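Cyclopenase asqI (Emericella nidulans, PDB 5YY3) catalyses, as a zinc-dependent lyase of the tyrosinase family, the ring contraction of 4'-methoxycyclopenin to 4'-methoxyviridicatin with release of methyl isocyanate in aspoquinolone biosynthesis. Local coordinates at residues N73-E81 with N354-A364; I254-Y264 with F385-F393. One frame throughout, in Å; residues are numbered along the deposited sequence.

Contact 1: residues N73-E81 with N354-A364; sequences NGLSPEHLE and NLHNYGLGKFA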
ATOM      1  N   ASN A  73     -18.441  18.475  32.175  1.00 34.00           N
ATOM      2  CA  ASN A  73     -17.266  17.987  31.463  1.00 33.11           C
ATOM      3  C   ASN A  73     -16.638  16.819  32.219  1.00 31.25           C
ATOM      4  O   ASN A  73     -15.811  17.018  33.117  1.00 28.71           O
ATOM      5  CB  ASN A  73     -16.253  19.119  31.270  1.00 34.16           C
ATOM      6  CG  ASN A  73     -15.018  18.702  30.469  1.00 34.38           C
ATOM      7  OD1 ASN A  73     -14.761  17.519  30.237  1.00 32.95           O
ATOM      8  ND2 ASN A  73     -14.226  19.690  30.077  1.00 26.45           N
ATOM      9  N   GLY A  74     -17.012  15.598  31.833  1.00 34.24           N
ATOM     10  CA  GLY A  74     -16.515  14.396  32.487  1.00 29.64           C
ATOM     11  C   GLY A  74     -15.011  14.169  32.383  1.00 29.19           C
ATOM     12  O   GLY A  74     -14.501  13.188  32.918  1.00 31.47           O
ATOM     13  N   LEU A  75     -14.306  15.062  31.694  1.00 29.63           N
ATOM     14  CA  LEU A  75     -12.848  14.997  31.582  1.00 29.66           C
ATOM     15  C   LEU A  75     -12.184  16.206  32.242  1.00 36.13           C
ATOM     16  O   LEU A  75     -10.968  16.388  32.145  1.00 38.06           O
ATOM     17  CB  LEU A  75     -12.414  14.916  30.111  1.00 30.38           C
ATOM     18  CG  LEU A  75     -12.571  13.565  29.405  1.00 33.23           C
ATOM     19  CD1 LEU A  75     -12.004  13.618  27.996  1.00 28.16           C
ATOM     20  CD2 LEU A  75     -11.888  12.468  30.203  1.00 28.34           C
ATOM     21  N   SER A  76     -12.978  17.044  32.902  1.00 33.52           N
ATOM     22  CA  SER A  76     -12.425  18.176  33.651  1.00 35.11           C
ATOM     23  C   SER A  76     -12.244  17.862  35.149  1.00 30.99           C
ATOM     24  O   SER A  76     -13.192  17.458  35.832  1.00 33.90           O
ATOM     25  CB  SER A  76     -13.320  19.407  33.482  1.00 32.91           C
ATOM     26  OG  SER A  76     -13.013  20.379  34.469  1.00 37.91           O
ATOM     27  N   PRO A  77     -11.020  18.044  35.661  1.00 29.38           N
ATOM     28  CA  PRO A  77     -10.764  17.763  37.082  1.00 32.76           C
ATOM     29  C   PRO A  77     -11.702  18.524  38.029  1.00 33.54           C
ATOM     30  O   PRO A  77     -12.151  17.945  39.025  1.00 34.06           O
ATOM     31  CB  PRO A  77      -9.311  18.202  37.264  1.00 29.97           C
ATOM     32  CG  PRO A  77      -8.708  17.997  35.905  1.00 32.71           C
ATOM     33  CD  PRO A  77      -9.784  18.359  34.928  1.00 29.48           C
ATOM     34  N   GLU A  78     -12.010  19.781  37.710  1.00 29.91           N
ATOM     35  CA  GLU A  78     -12.956  20.559  38.508  1.00 32.11           C
ATOM     36  C   GLU A  78     -14.339  19.908  38.529  1.00 34.18           C
ATOM     37  O   GLU A  78     -14.972  19.788  39.584  1.00 35.35           O
ATOM     38  CB  GLU A  78     -13.060  21.988  37.980  1.00 32.73           C
ATOM     39  CG  GLU A  78     -11.830  22.831  38.275  1.00 34.17           C
ATOM     40  CD  GLU A  78     -10.649  22.513  37.362  1.00 36.95           C
ATOM     41  OE1 GLU A  78     -10.838  21.816  36.340  1.00 32.35           O
ATOM     42  OE2 GLU A  78      -9.531  22.974  37.666  1.00 42.02           O
ATOM     43  N   HIS A  79     -14.804  19.482  37.362  1.00 28.22           N
ATOM     44  CA  HIS A  79     -16.106  18.853  37.269  1.00 28.82           C
ATOM     45  C   HIS A  79     -16.102  17.468  37.916  1.00 30.25           C
ATOM     46  O   HIS A  79     -17.131  17.011  38.406  1.00 32.94           O
ATOM     47  CB  HIS A  79     -16.549  18.737  35.812  1.00 30.10           C
ATOM     48  CG  HIS A  79     -16.933  20.040  35.192  1.00 30.55           C
ATOM     49  ND1 HIS A  79     -18.214  20.303  34.756  1.00 31.28           N
ATOM     50  CD2 HIS A  79     -16.206  21.148  34.912  1.00 28.58           C
ATOM     51  CE1 HIS A  79     -18.262  21.521  34.245  1.00 30.19           C
ATOM     52  NE2 HIS A  79     -17.056  22.053  34.324  1.00 30.76           N
ATOM     53  N   LEU A  80     -14.959  16.790  37.901  1.00 26.44           N
ATOM     54  CA  LEU A  80     -14.885  15.451  38.497  1.00 33.00           C
ATOM     55  C   LEU A  80     -14.981  15.564  40.011  1.00 32.49           C
ATOM     56  O   LEU A  80     -15.581  14.715  40.671  1.00 32.78           O
ATOM     57  CB  LEU A  80     -13.596  14.723  38.084  1.00 30.15           C
ATOM     58  CG  LEU A  80     -13.552  14.328  36.597  1.00 33.85           C
ATOM     59  CD1 LEU A  80     -12.139  14.025  36.125  1.00 30.62           C
ATOM     60  CD2 LEU A  80     -14.472  13.136  36.318  1.00 36.37           C
ATOM     61  N   GLU A  81     -14.405  16.629  40.553  1.00 31.86           N
ATOM     62  CA  GLU A  81     -14.510  16.923  41.982  1.00 37.60           C
ATOM     63  C   GLU A  81     -15.975  17.018  42.400  1.00 35.68           C
ATOM     64  O   GLU A  81     -16.390  16.443  43.412  1.00 32.96           O
ATOM     65  CB  GLU A  81     -13.778  18.225  42.312  1.00 40.30           C
ATOM     66  CG  GLU A  81     -12.849  18.122  43.506  1.00 49.56           C
ATOM     67  CD  GLU A  81     -12.113  19.429  43.790  1.00 65.60           C
ATOM     68  OE1 GLU A  81     -12.353  20.036  44.864  1.00 61.93           O
ATOM     69  OE2 GLU A  81     -11.291  19.845  42.939  1.00 69.08           O
ATOM     70  N   ASN A 354      -1.652  17.977  38.648  1.00 29.21           N
ATOM     71  CA  ASN A 354      -2.539  16.879  38.264  1.00 30.70           C
ATOM     72  C   ASN A 354      -2.382  16.558  36.775  1.00 30.26           C
ATOM     73  O   ASN A 354      -3.305  16.772  35.984  1.00 27.17           O
ATOM     74  CB  ASN A 354      -4.004  17.237  38.575  1.00 29.03           C
ATOM     75  CG  ASN A 354      -4.939  16.063  38.387  1.00 29.31           C
ATOM     76  OD1 ASN A 354      -4.492  14.947  38.114  1.00 32.94           O
ATOM     77  ND2 ASN A 354      -6.236  16.290  38.566  1.00 31.82           N
ATOM     78  N   LEU A 355      -1.211  16.052  36.394  1.00 30.64           N
ATOM     79  CA  LEU A 355      -0.839  15.963  34.976  1.00 28.75           C
ATOM     80  C   LEU A 355      -1.715  15.029  34.130  1.00 25.97           C
ATOM     81  O   LEU A 355      -2.058  15.369  32.999  1.00 27.14           O
ATOM     82  CB  LEU A 355       0.622  15.524  34.851  1.00 25.91           C
ATOM     83  CG  LEU A 355       1.220  15.493  33.451  1.00 23.55           C
ATOM     84  CD1 LEU A 355       0.986  16.823  32.760  1.00 27.52           C
ATOM     85  CD2 LEU A 355       2.696  15.196  33.536  1.00 26.96           C
ATOM     86  N   HIS A 356      -2.061  13.855  34.657  1.00 28.06           N
ATOM     87  CA  HIS A 356      -2.822  12.879  33.881  1.00 25.43           C
ATOM     88  C   HIS A 356      -4.188  13.428  33.510  1.00 28.74           C
ATOM     89  O   HIS A 356      -4.576  13.420  32.338  1.00 27.50           O
ATOM     90  CB  HIS A 356      -2.995  11.558  34.644  1.00 22.67           C
ATOM     91  CG  HIS A 356      -4.019  10.646  34.038  1.00 26.24           C
ATOM     92  ND1 HIS A 356      -3.928  10.182  32.741  1.00 22.60           N
ATOM     93  CD2 HIS A 356      -5.171  10.134  34.540  1.00 26.56           C
ATOM     94  CE1 HIS A 356      -4.973   9.413  32.474  1.00 24.86           C
ATOM     95  NE2 HIS A 356      -5.740   9.368  33.552  1.00 24.64           N
ATOM     96  N   ASN A 357      -4.919  13.915  34.505  1.00 28.01           N
ATOM     97  CA  ASN A 357      -6.303  14.326  34.259  1.00 27.70           C
ATOM     98  C   ASN A 357      -6.413  15.677  33.537  1.00 25.51           C
ATOM     99  O   ASN A 357      -7.328  15.889  32.746  1.00 29.94           O
ATOM    100  CB  ASN A 357      -7.083  14.343  35.577  1.00 29.04           C
ATOM    101  CG  ASN A 357      -7.197  12.953  36.201  1.00 28.84           C
ATOM    102  OD1 ASN A 357      -8.074  12.163  35.838  1.00 31.72           O
ATOM    103  ND2 ASN A 357      -6.307  12.648  37.135  1.00 27.05           N
ATOM    104  N   TYR A 358      -5.483  16.594  33.775  1.00 27.73           N
ATOM    105  CA  TYR A 358      -5.504  17.821  32.980  1.00 26.48           C
ATOM    106  C   TYR A 358      -5.046  17.516  31.562  1.00 25.55           C
ATOM    107  O   TYR A 358      -5.504  18.149  30.595  1.00 28.49           O
ATOM    108  CB  TYR A 358      -4.640  18.915  33.606  1.00 26.14           C
ATOM    109  CG  TYR A 358      -5.356  19.684  34.681  1.00 24.86           C
ATOM    110  CD1 TYR A 358      -6.530  20.371  34.397  1.00 30.34           C
ATOM    111  CD2 TYR A 358      -4.853  19.747  35.977  1.00 28.90           C
ATOM    112  CE1 TYR A 358      -7.192  21.094  35.379  1.00 30.60           C
ATOM    113  CE2 TYR A 358      -5.506  20.467  36.962  1.00 29.16           C
ATOM    114  CZ  TYR A 358      -6.675  21.141  36.652  1.00 30.08           C
ATOM    115  OH  TYR A 358      -7.337  21.848  37.627  1.00 33.11           O
ATOM    116  N   GLY A 359      -4.152  16.541  31.431  1.00 24.09           N
ATOM    117  CA  GLY A 359      -3.725  16.089  30.114  1.00 22.36           C
ATOM    118  C   GLY A 359      -4.872  15.571  29.263  1.00 22.49           C
ATOM    119  O   GLY A 359      -5.011  15.956  28.090  1.00 22.35           O
ATOM    120  N   LEU A 360      -5.694  14.698  29.846  1.00 20.48           N
ATOM    121  CA  LEU A 360      -6.877  14.178  29.157  1.00 21.85           C
ATOM    122  C   LEU A 360      -7.800  15.329  28.795  1.00 24.13           C
ATOM    123  O   LEU A 360      -8.399  15.350  27.707  1.00 23.41           O
ATOM    124  CB  LEU A 360      -7.629  13.151  30.023  1.00 20.84           C
ATOM    125  CG  LEU A 360      -6.880  11.842  30.293  1.00 24.88           C
ATOM    126  CD1 LEU A 360      -7.760  10.870  31.066  1.00 24.45           C
ATOM    127  CD2 LEU A 360      -6.404  11.230  28.994  1.00 22.03           C
ATOM    128  N   GLY A 361      -7.899  16.283  29.723  1.00 23.47           N
ATOM    129  CA  GLY A 361      -8.684  17.495  29.535  1.00 26.17           C
ATOM    130  C   GLY A 361      -8.269  18.320  28.330  1.00 24.69           C
ATOM    131  O   GLY A 361      -9.118  18.923  27.662  1.00 28.34           O
ATOM    132  N   LYS A 362      -6.974  18.335  28.030  1.00 20.63           N
ATOM    133  CA  LYS A 362      -6.483  19.065  26.866  1.00 21.50           C
ATOM    134  C   LYS A 362      -6.901  18.389  25.552  1.00 25.33           C
ATOM    135  O   LYS A 362      -7.150  19.073  24.563  1.00 25.77           O
ATOM    136  CB  LYS A 362      -4.963  19.213  26.931  1.00 22.96           C
ATOM    137  CG  LYS A 362      -4.470  19.992  28.157  1.00 23.22           C
ATOM    138  CD  LYS A 362      -4.893  21.482  28.104  1.00 25.91           C
ATOM    139  CE  LYS A 362      -4.000  22.264  27.153  1.00 25.31           C
ATOM    140  NZ  LYS A 362      -4.397  23.697  26.988  1.00 29.18           N
ATOM    141  N   PHE A 363      -6.990  17.055  25.529  1.00 25.63           N
ATOM    142  CA  PHE A 363      -7.485  16.378  24.331  1.00 22.87           C
ATOM    143  C   PHE A 363      -8.981  16.645  24.149  1.00 21.68           C
ATOM    144  O   PHE A 363      -9.455  16.796  23.033  1.00 26.05           O
ATOM    145  CB  PHE A 363      -7.213  14.868  24.381  1.00 23.42           C
ATOM    146  CG  PHE A 363      -5.752  14.510  24.306  1.00 21.46           C
ATOM    147  CD1 PHE A 363      -5.067  14.576  23.102  1.00 20.44           C
ATOM    148  CD2 PHE A 363      -5.068  14.094  25.444  1.00 20.90           C
ATOM    149  CE1 PHE A 363      -3.714  14.235  23.036  1.00 23.42           C
ATOM    150  CE2 PHE A 363      -3.726  13.766  25.391  1.00 20.33           C
ATOM    151  CZ  PHE A 363      -3.045  13.842  24.185  1.00 20.51           C
ATOM    152  N   ALA A 364      -9.725  16.700  25.246  1.00 24.72           N
ATOM    153  CA  ALA A 364     -11.133  17.077  25.172  1.00 25.23           C
ATOM    154  C   ALA A 364     -11.255  18.498  24.632  1.00 27.14           C
ATOM    155  O   ALA A 364     -12.093  18.788  23.786  1.00 27.48           O
ATOM    156  CB  ALA A 364     -11.794  16.964  26.542  1.00 23.14           C
TER
HETATM  157  O   HOH W   1     -11.596  20.093  29.075  1.00 37.59           O
HETATM  158  O   HOH W   2      -9.627  13.929  33.104  1.00 33.10           O

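Contact 2: residues I254-Y264 with F385-F393; sequences ISSLIEHYGGY and FGAPRDPCF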
ATOM      1  N   ILE A 254     -16.853   6.045  15.147  1.00 33.20           N
ATOM      2  CA  ILE A 254     -17.649   5.242  14.207  1.00 36.78           C
ATOM      3  C   ILE A 254     -19.015   5.862  14.040  1.00 43.31           C
ATOM      4  O   ILE A 254     -19.633   6.301  15.019  1.00 43.12           O
ATOM      5  CB  ILE A 254     -17.882   3.793  14.625  1.00 38.04           C
ATOM      6  CG1 ILE A 254     -16.824   3.307  15.580  1.00 35.70           C
ATOM      7  CG2 ILE A 254     -17.963   2.893  13.388  1.00 38.60           C
ATOM      8  CD1 ILE A 254     -17.037   1.888  15.860  1.00 39.22           C
ATOM      9  N   SER A 255     -19.483   5.851  12.796  1.00 39.10           N
ATOM     10  CA  SER A 255     -20.552   6.733  12.349  1.00 42.82           C
ATOM     11  C   SER A 255     -21.747   6.774  13.306  1.00 39.47           C
ATOM     12  O   SER A 255     -22.371   7.810  13.477  1.00 45.07           O
ATOM     13  CB  SER A 255     -20.988   6.303  10.962  1.00 38.67           C
ATOM     14  OG  SER A 255     -19.860   5.770  10.280  1.00 34.83           O
ATOM     15  N   SER A 256     -22.039   5.663  13.959  1.00 33.15           N
ATOM     16  CA  SER A 256     -23.176   5.623  14.867  1.00 35.98           C
ATOM     17  C   SER A 256     -22.977   6.581  16.057  1.00 40.47           C
ATOM     18  O   SER A 256     -23.941   7.117  16.593  1.00 44.75           O
ATOM     19  CB  SER A 256     -23.410   4.181  15.336  1.00 40.00           C
ATOM     20  OG  SER A 256     -23.225   3.246  14.262  1.00 32.24           O
ATOM     21  N   LEU A 257     -21.722   6.829  16.433  1.00 36.24           N
ATOM     22  CA  LEU A 257     -21.381   7.651  17.595  1.00 33.09           C
ATOM     23  C   LEU A 257     -21.190   9.121  17.251  1.00 33.50           C
ATOM     24  O   LEU A 257     -21.109   9.963  18.149  1.00 30.96           O
ATOM     25  CB  LEU A 257     -20.094   7.144  18.259  1.00 33.39           C
ATOM     26  CG  LEU A 257     -20.061   5.754  18.895  1.00 28.52           C
ATOM     27  CD1 LEU A 257     -18.654   5.442  19.366  1.00 26.56           C
ATOM     28  CD2 LEU A 257     -21.032   5.666  20.048  1.00 30.46           C
ATOM     29  N   ILE A 258     -21.100   9.429  15.957  1.00 32.31           N
ATOM     30  CA  ILE A 258     -20.776  10.786  15.523  1.00 38.80           C
ATOM     31  C   ILE A 258     -21.901  11.760  15.894  1.00 35.17           C
ATOM     32  O   ILE A 258     -21.693  12.971  16.007  1.00 32.80           O
ATOM     33  CB  ILE A 258     -20.498  10.841  14.001  1.00 37.05           C
ATOM     34  CG1 ILE A 258     -19.775  12.135  13.629  1.00 34.19           C
ATOM     35  CG2 ILE A 258     -21.774  10.724  13.212  1.00 38.62           C
ATOM     36  CD1 ILE A 258     -18.315  12.120  13.956  1.00 32.04           C
ATOM     37  N   GLU A 259     -23.093  11.210  16.103  1.00 37.12           N
ATOM     38  CA  GLU A 259     -24.244  11.990  16.526  1.00 37.84           C
ATOM     39  C   GLU A 259     -24.008  12.698  17.854  1.00 37.55           C
ATOM     40  O   GLU A 259     -24.438  13.835  18.041  1.00 39.72           O
ATOM     41  CB  GLU A 259     -25.469  11.088  16.652  1.00 40.05           C
ATOM     42  CG  GLU A 259     -26.265  10.927  15.376  1.00 47.35           C
ATOM     43  CD  GLU A 259     -27.550  10.158  15.608  1.00 58.47           C
ATOM     44  OE1 GLU A 259     -28.324  10.556  16.511  1.00 60.32           O
ATOM     45  OE2 GLU A 259     -27.783   9.158  14.890  1.00 60.79           O
ATOM     46  N   HIS A 260     -23.323  12.017  18.771  1.00 36.70           N
ATOM     47  CA  HIS A 260     -23.237  12.463  20.161  1.00 35.22           C
ATOM     48  C   HIS A 260     -21.950  13.186  20.469  1.00 34.25           C
ATOM     49  O   HIS A 260     -21.919  14.003  21.379  1.00 38.24           O
ATOM     50  CB  HIS A 260     -23.393  11.281  21.117  1.00 31.97           C
ATOM     51  CG  HIS A 260     -24.594  10.441  20.838  1.00 36.31           C
ATOM     52  ND1 HIS A 260     -25.822  10.684  21.410  1.00 34.02           N
ATOM     53  CD2 HIS A 260     -24.751   9.325  20.073  1.00 36.83           C
ATOM     54  CE1 HIS A 260     -26.693   9.782  20.991  1.00 37.03           C
ATOM     55  NE2 HIS A 260     -26.060   8.939  20.186  1.00 37.72           N
ATOM     56  N   TYR A 261     -20.883  12.864  19.741  1.00 33.63           N
ATOM     57  CA  TYR A 261     -19.645  13.637  19.833  1.00 26.49           C
ATOM     58  C   TYR A 261     -18.810  13.494  18.567  1.00 30.50           C
ATOM     59  O   TYR A 261     -18.995  12.551  17.791  1.00 35.20           O
ATOM     60  CB  TYR A 261     -18.826  13.224  21.049  1.00 30.45           C
ATOM     61  CG  TYR A 261     -18.229  11.824  21.006  1.00 37.93           C
ATOM     62  CD1 TYR A 261     -18.969  10.717  21.408  1.00 33.78           C
ATOM     63  CD2 TYR A 261     -16.913  11.622  20.608  1.00 33.12           C
ATOM     64  CE1 TYR A 261     -18.426   9.449  21.394  1.00 29.66           C
ATOM     65  CE2 TYR A 261     -16.357  10.358  20.593  1.00 31.32           C
ATOM     66  CZ  TYR A 261     -17.116   9.273  20.989  1.00 33.44           C
ATOM     67  OH  TYR A 261     -16.551   8.016  20.979  1.00 27.99           O
ATOM     68  N   GLY A 262     -17.902  14.442  18.358  1.00 27.14           N
ATOM     69  CA  GLY A 262     -17.097  14.472  17.154  1.00 25.37           C
ATOM     70  C   GLY A 262     -15.652  14.076  17.384  1.00 31.85           C
ATOM     71  O   GLY A 262     -15.235  13.756  18.505  1.00 26.65           O
ATOM     72  N   GLY A 263     -14.881  14.087  16.304  1.00 34.14           N
ATOM     73  CA  GLY A 263     -13.461  13.832  16.389  1.00 28.52           C
ATOM     74  C   GLY A 263     -12.673  15.117  16.228  1.00 29.21           C
ATOM     75  O   GLY A 263     -13.005  16.139  16.819  1.00 28.76           O
ATOM     76  N   TYR A 264     -11.630  15.057  15.409  1.00 29.13           N
ATOM     77  CA  TYR A 264     -10.762  16.197  15.160  1.00 26.71           C
ATOM     78  C   TYR A 264     -10.060  15.940  13.822  1.00 28.91           C
ATOM     79  O   TYR A 264      -9.886  14.783  13.424  1.00 25.95           O
ATOM     80  CB  TYR A 264      -9.760  16.387  16.316  1.00 22.73           C
ATOM     81  CG  TYR A 264      -9.037  15.112  16.709  1.00 28.12           C
ATOM     82  CD1 TYR A 264      -7.957  14.665  15.967  1.00 27.47           C
ATOM     83  CD2 TYR A 264      -9.440  14.353  17.813  1.00 26.84           C
ATOM     84  CE1 TYR A 264      -7.300  13.516  16.285  1.00 24.33           C
ATOM     85  CE2 TYR A 264      -8.772  13.173  18.147  1.00 23.72           C
ATOM     86  CZ  TYR A 264      -7.698  12.768  17.373  1.00 26.71           C
ATOM     87  OH  TYR A 264      -6.994  11.615  17.653  1.00 22.72           O
ATOM     88  N   PHE A 385     -16.260   9.321  27.544  1.00 32.60           N
ATOM     89  CA  PHE A 385     -16.768   8.180  26.813  1.00 31.53           C
ATOM     90  C   PHE A 385     -15.816   7.865  25.676  1.00 32.49           C
ATOM     91  O   PHE A 385     -15.387   8.765  24.949  1.00 29.45           O
ATOM     92  CB  PHE A 385     -18.175   8.470  26.281  1.00 32.82           C
ATOM     93  CG  PHE A 385     -18.792   7.341  25.497  1.00 27.84           C
ATOM     94  CD1 PHE A 385     -18.460   7.132  24.160  1.00 25.73           C
ATOM     95  CD2 PHE A 385     -19.732   6.513  26.089  1.00 22.87           C
ATOM     96  CE1 PHE A 385     -19.032   6.102  23.431  1.00 24.49           C
ATOM     97  CE2 PHE A 385     -20.320   5.482  25.374  1.00 28.61           C
ATOM     98  CZ  PHE A 385     -19.967   5.272  24.036  1.00 30.16           C
ATOM     99  N   GLY A 386     -15.481   6.587  25.544  1.00 27.65           N
ATOM    100  CA  GLY A 386     -14.838   6.086  24.343  1.00 26.13           C
ATOM    101  C   GLY A 386     -13.384   6.451  24.174  1.00 26.33           C
ATOM    102  O   GLY A 386     -12.882   6.461  23.051  1.00 26.26           O
ATOM    103  N   ALA A 387     -12.704   6.758  25.277  1.00 25.60           N
ATOM    104  CA  ALA A 387     -11.279   7.065  25.211  1.00 24.88           C
ATOM    105  C   ALA A 387     -10.450   5.979  24.484  1.00 28.08           C
ATOM    106  O   ALA A 387      -9.645   6.323  23.602  1.00 25.09           O
ATOM    107  CB  ALA A 387     -10.729   7.299  26.608  1.00 27.22           C
ATOM    108  N   PRO A 388     -10.631   4.677  24.834  1.00 26.50           N
ATOM    109  CA  PRO A 388      -9.843   3.660  24.117  1.00 24.73           C
ATOM    110  C   PRO A 388     -10.036   3.663  22.597  1.00 21.78           C
ATOM    111  O   PRO A 388      -9.173   3.153  21.881  1.00 24.09           O
ATOM    112  CB  PRO A 388     -10.349   2.331  24.706  1.00 24.76           C
ATOM    113  CG  PRO A 388     -10.862   2.681  26.043  1.00 27.05           C
ATOM    114  CD  PRO A 388     -11.421   4.075  25.929  1.00 23.82           C
ATOM    115  N   ARG A 389     -11.132   4.231  22.110  1.00 22.05           N
ATOM    116  CA  ARG A 389     -11.398   4.228  20.677  1.00 21.65           C
ATOM    117  C   ARG A 389     -10.469   5.184  19.932  1.00 23.49           C
ATOM    118  O   ARG A 389     -10.141   4.973  18.764  1.00 25.50           O
ATOM    119  CB  ARG A 389     -12.845   4.621  20.389  1.00 23.07           C
ATOM    120  CG  ARG A 389     -13.897   3.923  21.219  1.00 24.09           C
ATOM    121  CD  ARG A 389     -15.276   4.479  20.886  1.00 21.31           C
ATOM    122  NE  ARG A 389     -16.292   3.724  21.599  1.00 26.47           N
ATOM    123  CZ  ARG A 389     -16.852   2.609  21.141  1.00 25.55           C
ATOM    124  NH1 ARG A 389     -16.510   2.139  19.951  1.00 25.46           N
ATOM    125  NH2 ARG A 389     -17.760   1.964  21.866  1.00 26.10           N
ATOM    126  N   ASP A 390     -10.054   6.239  20.622  1.00 26.97           N
ATOM    127  CA  ASP A 390      -9.333   7.361  20.017  1.00 25.31           C
ATOM    128  C   ASP A 390      -7.805   7.167  20.055  1.00 24.60           C
ATOM    129  O   ASP A 390      -7.237   6.941  21.123  1.00 25.03           O
ATOM    130  CB  ASP A 390      -9.736   8.633  20.758  1.00 24.17           C
ATOM    131  CG  ASP A 390      -9.347   9.904  20.027  1.00 25.02           C
ATOM    132  OD1 ASP A 390      -8.350   9.888  19.267  1.00 24.01           O
ATOM    133  OD2 ASP A 390     -10.043  10.928  20.249  1.00 22.91           O
ATOM    134  N   PRO A 391      -7.137   7.245  18.892  1.00 23.83           N
ATOM    135  CA  PRO A 391      -5.680   7.042  18.881  1.00 21.25           C
ATOM    136  C   PRO A 391      -4.908   8.086  19.686  1.00 25.29           C
ATOM    137  O   PRO A 391      -3.791   7.784  20.128  1.00 24.73           O
ATOM    138  CB  PRO A 391      -5.316   7.142  17.392  1.00 23.92           C
ATOM    139  CG  PRO A 391      -6.574   6.795  16.673  1.00 23.13           C
ATOM    140  CD  PRO A 391      -7.675   7.406  17.527  1.00 25.04           C
ATOM    141  N   CYS A 392      -5.451   9.285  19.893  1.00 26.19           N
ATOM    142  CA  CYS A 392      -4.683  10.254  20.686  1.00 25.14           C
ATOM    143  C   CYS A 392      -4.507   9.768  22.134  1.00 24.15           C
ATOM    144  O   CYS A 392      -3.496  10.066  22.769  1.00 23.73           O
ATOM    145  CB  CYS A 392      -5.319  11.654  20.653  1.00 25.33           C
ATOM    146  SG  CYS A 392      -6.853  11.902  21.572  1.00 26.49           S
ATOM    147  N   PHE A 393      -5.456   9.003  22.662  1.00 22.63           N
ATOM    148  CA  PHE A 393      -5.316   8.584  24.050  1.00 20.11           C
ATOM    149  C   PHE A 393      -4.262   7.494  24.203  1.00 22.60           C
ATOM    150  O   PHE A 393      -3.653   7.358  25.263  1.00 21.47           O
ATOM    151  CB  PHE A 393      -6.657   8.133  24.622  1.00 25.30           C
ATOM    152  CG  PHE A 393      -7.620   9.275  24.839  1.00 28.72           C
ATOM    153  CD1 PHE A 393      -8.613   9.561  23.909  1.00 29.94           C
ATOM    154  CD2 PHE A 393      -7.478  10.114  25.925  1.00 30.10           C
ATOM    155  CE1 PHE A 393      -9.484  10.620  24.100  1.00 29.97           C
ATOM    156  CE2 PHE A 393      -8.343  11.194  26.117  1.00 32.08           C
ATOM    157  CZ  PHE A 393      -9.342  11.441  25.210  1.00 25.67           C
TER
HETATM  158  O   HOH W   3     -13.872   7.987  21.136  1.00 24.97           O

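Contact 1: residues N73-E81 with N354-A364
P77 lays its ring on Y358, and this CH-pi contact is the centre of the apolar packing: P77 CG stands 3.6 Å from the centroid of the Y358 ring, 18° off the normal and displaced slightly toward the rim. Carbon CB of the same proline also reaches N354 ND2, while CG touches N357 CB, so the first turn of helix 77-92, N-capped by S76, rests on the first turn of helix 355-367. The two helix segments meet with their directions 115° apart. Further along helix 355-367, the side chain of L75 puts CD1 3.7 Å from A364 CB, and CD2 packs less closely on L360 CB. Backbone approaches backbone beside it, with L75 O 3.6 Å from G361 CA, where glycine presents no side chain. This helix belongs to the hemocyanin-type, zinc-binding domain; the L360 side chain lies about 6 Å from that of the zinc ligand H190.

Direct polar contact comes from E78. Its chain bends at chi2 (76°) and brings OE2 to the edge of the tyrosine, near the ring plane, where Y358 OH donates a hydrogen bond of 2.5 Å to E78 OE2. Proline at a face and carboxylate at the edge together probably limit the rotation of the ring, which also meets W294 of helix 288-304. Within 354-364, N357 ND2 donates to N354 OD1 in the carbonyl plane, on a lone pair, and also bonds D332.

Two waters supply further polar links. One accepts from N73 ND2 and donates to G361 O; the other bridges L75 O and N357 O, which could not bond each other, by donating to both.

The turn before helix 77-92 is thus held to helix 355-367 by apolar contacts and water, whereas the only direct hydrogen bond across joins phenol to carboxylate.

Contact 2: residues I254-Y264 with F385-F393
D390 OD1 is gripped by two donors. From across the contact Y264 OH donates to D390 OD1 at 2.7 Å, and the oxygen receives it on its syn lone pair; from its own segment C392 N donates at 3.0 Å to D390 OD1, from above the carboxylate plane. Ring and carboxylate lie nearly coplanar, 19° apart, and the other oxygen, D390 OD2, sits at the ring edge, 3.3 Å from Y264 CE2. Y264 reaches this place with CG between its backbone N and carbonyl carbon (chi1 49°). C392 adds CB at 3.4 Å from Y264 OH, and its sulfur makes an oblique sulfur-aromatic contact with the ring.

D390 occupies the N-cap of helix 391-410 in the hemocyanin-type domain, and the bond from C392 N is its capping bond, so the long loop between helices 210-231 and 288-304 is tied to the start of that helix through its capping residue. Just upstream, the segment runs close to the zinc site: P388 touches the zinc ligand H186.

At the other end Y261 and F385 meet rim to rim, planes at 65°, with Y261 CE1 3.6 Å from F385 CD1. The hydroxyl of Y261 lies at the edge of the F385 ring, in its plane, and shares a water with G386 O. L257 forks between two partners: CD2 meets F385 CE1 at 4.0 Å, whereas CD1 lies over one face of the R389 guanidinium. That group is held elsewhere, NH1 bonding M456 O and forming a salt bridge with D178, while its extended chain passes Y261 OH at CD.

The centres of contacts 1 and 2 lie about 17 Å apart, and the two join directly through the packing of helix 355-367 against helix 391-410, successive helices in the chain: L360 CD2 is 3.4 Å from F393 CD2, and F363 also packs on C392. Their segments alternate in sequence, 73-81, 254-264, 354-364 and 385-393, so the two connections cross. Contact 1 brings the early helix 77-92 onto this pair, and contact 2 brings in the loop ahead of helix 288-304. Both lie close to the zinc ligands: the side chain of L360 is about 6 Å from that of H190, and G386 about 6 Å from the side chain of H186.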